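Local coordinates for porin B (Pseudomonas putida, PDB 4GEY), which probably lets sugars such as glucose pass through the outer membrane as a carbohydrate-selective beta-barrel channel, at residues D47-V52 and G429-S434. The protein carries 2 engineered substitutions. Numbering follows the deposited sequence.
With C8E ((hydroxyethyloxy)tri(ethyloxy)octane), chain I.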
# COMPACT_ATOMS: atom_id res chain seq x y z
N ASP A 47 -8.00 -1.68 15.93
CA ASP A 47 -8.70 -1.66 14.66
C ASP A 47 -8.61 -2.99 13.95
O ASP A 47 -7.56 -3.63 13.95
CB ASP A 47 -8.11 -0.58 13.79
CG ASP A 47 -8.22 0.77 14.42
OD1 ASP A 47 -9.33 1.08 14.89
OD2 ASP A 47 -7.22 1.51 14.48
N TYR A 48 -9.71 -3.38 13.31
CA TYR A 48 -9.78 -4.65 12.60
C TYR A 48 -10.05 -4.48 11.12
O TYR A 48 -10.86 -3.64 10.72
CB TYR A 48 -10.87 -5.50 13.21
CG TYR A 48 -11.19 -6.75 12.43
CD1 TYR A 48 -10.44 -7.90 12.59
CD2 TYR A 48 -12.27 -6.78 11.55
CE1 TYR A 48 -10.75 -9.04 11.89
CE2 TYR A 48 -12.57 -7.91 10.85
CZ TYR A 48 -11.81 -9.03 11.02
OH TYR A 48 -12.13 -10.15 10.31
N VAL A 49 -9.40 -5.29 10.30
CA VAL A 49 -9.70 -5.33 8.87
C VAL A 49 -9.78 -6.78 8.43
O VAL A 49 -8.83 -7.52 8.63
CB VAL A 49 -8.62 -4.63 7.99
CG1 VAL A 49 -8.96 -4.75 6.51
CG2 VAL A 49 -8.46 -3.18 8.39
N GLY A 50 -10.90 -7.17 7.84
CA GLY A 50 -11.03 -8.52 7.32
C GLY A 50 -11.35 -8.46 5.84
O GLY A 50 -12.23 -7.71 5.43
N GLU A 51 -10.62 -9.23 5.03
CA GLU A 51 -10.89 -9.33 3.60
C GLU A 51 -11.15 -10.76 3.10
O GLU A 51 -10.31 -11.65 3.27
CB GLU A 51 -9.76 -8.69 2.81
CG GLU A 51 -9.87 -7.18 2.70
CD GLU A 51 -8.52 -6.49 2.58
OE1 GLU A 51 -7.54 -7.14 2.13
OE2 GLU A 51 -8.45 -5.30 2.95
N VAL A 52 -12.30 -10.96 2.46
CA VAL A 52 -12.65 -12.24 1.85
C VAL A 52 -12.54 -12.15 0.34
O VAL A 52 -12.92 -11.14 -0.24
CB VAL A 52 -14.11 -12.62 2.15
CG1 VAL A 52 -14.45 -13.96 1.52
CG2 VAL A 52 -14.36 -12.66 3.64
N GLY A 429 -15.25 -10.04 -3.67
CA GLY A 429 -14.62 -9.69 -2.41
C GLY A 429 -15.60 -9.13 -1.41
O GLY A 429 -16.68 -8.67 -1.77
N LEU A 430 -15.24 -9.21 -0.13
CA LEU A 430 -15.97 -8.54 0.94
C LEU A 430 -14.93 -7.96 1.89
O LEU A 430 -14.07 -8.68 2.42
CB LEU A 430 -16.89 -9.52 1.69
CG LEU A 430 -17.68 -8.93 2.86
CD1 LEU A 430 -18.52 -7.74 2.39
CD2 LEU A 430 -18.59 -9.95 3.55
N LYS A 431 -14.98 -6.66 2.09
CA LYS A 431 -14.00 -6.01 2.95
C LYS A 431 -14.70 -5.40 4.15
O LYS A 431 -15.70 -4.71 4.00
CB LYS A 431 -13.19 -4.96 2.18
CG LYS A 431 -12.18 -4.23 3.03
CD LYS A 431 -11.12 -3.52 2.19
CE LYS A 431 -10.22 -2.68 3.08
NZ LYS A 431 -9.02 -2.18 2.38
N ILE A 432 -14.16 -5.69 5.33
CA ILE A 432 -14.73 -5.23 6.59
C ILE A 432 -13.71 -4.37 7.34
O ILE A 432 -12.54 -4.75 7.47
CB ILE A 432 -15.09 -6.41 7.49
CG1 ILE A 432 -16.21 -7.23 6.88
CG2 ILE A 432 -15.49 -5.92 8.88
CD1 ILE A 432 -16.82 -8.18 7.89
N GLN A 433 -14.17 -3.23 7.86
CA GLN A 433 -13.32 -2.38 8.67
C GLN A 433 -14.02 -2.05 9.96
O GLN A 433 -15.16 -1.60 9.95
CB GLN A 433 -12.99 -1.08 7.94
CG GLN A 433 -12.14 -1.27 6.72
CD GLN A 433 -12.12 -0.04 5.85
OE1 GLN A 433 -13.13 0.64 5.71
NE2 GLN A 433 -10.96 0.27 5.27
N SER A 434 -13.36 -2.26 11.08
CA SER A 434 -13.97 -1.94 12.36
C SER A 434 -12.99 -1.48 13.44
O SER A 434 -11.87 -1.99 13.54
CB SER A 434 -14.78 -3.12 12.86
OG SER A 434 -15.53 -2.73 13.99
C2 C8E I . -6.67 -14.47 14.44
C3 C8E I . -7.44 -14.85 13.17
C4 C8E I . -8.39 -16.02 13.39
C5 C8E I . -9.77 -15.73 12.79
C6 C8E I . -10.73 -15.16 13.83
C7 C8E I . -11.42 -13.88 13.34
C8 C8E I . -12.34 -13.29 14.41
O9 C8E I . -12.39 -11.88 14.35
C10 C8E I . -13.59 -11.35 13.80
C11 C8E I . -13.69 -9.84 14.10
O12 C8E I . -14.77 -9.21 13.42
C13 C8E I . -15.11 -7.93 13.94
C14 C8E I . -16.54 -7.52 13.59
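Glu51 and Lys431 face each other in a non-hydrogen-bonded pair of two antiparallel strands, their side chains lying alongside one another and pointing the same way. Lys431 is extended throughout, with CG anti to the backbone N (chi1 178°), and its methylenes run past Glu51 CG before NZ meets Glu51 OE2 in a salt bridge of 3.2 Å. Long, charged residues suit this buried place because both ends have further partners: Glu51 OE1 accepts a hydrogen bond from Val122 N, and Lys431 NZ also donates hydrogen bonds to the carbonyl oxygens of Cys163 and Phe165 and forms a salt bridge with Glu121. Since Glu51 OE2 lies close to the like-charged Glu121, the lysine probably offsets the repulsion between them.

The two backbones exchange hydrogen bonds in three reciprocal pairs, Tyr48 with Ser434, Gly50 with Ile432 and Val52 with Leu430, while the residues between turn to the flanking strands: Asp47, Val49 and Glu51 bond to Ala73, Gln71 and Ser69, and Gly429 and Lys431 to Asn409 and Arg407. Strand 42-57 thus joins strand 425-435, the last in the chain, closing the antiparallel beta-barrel of this OprB-family porin, with Glu51 and Lys431 turned to the side of the glucose-pocket residues Glu121 and Val122. On the opposite face, which carries Tyr48, Val52, Leu430 and Ile432, detergent molecules touch Tyr48 and Val52, consistent with a membrane-facing surface.

There Ile432 CG2 sits at the edge of the Tyr48 ring, 4.0 Å from CE2, while detergent atom C11 lies 3.7 Å above one ring face, toward the rim. Gly50 suits its place because a CB there would collide with Tyr48 OH. An alanine in place of Tyr48 would probably leave Ile432 CG2 without its aromatic neighbour and the detergent without the ring face it covers. Ser434 directs OG to Trp403 O, and Gln433 OE1 accepts from Arg407.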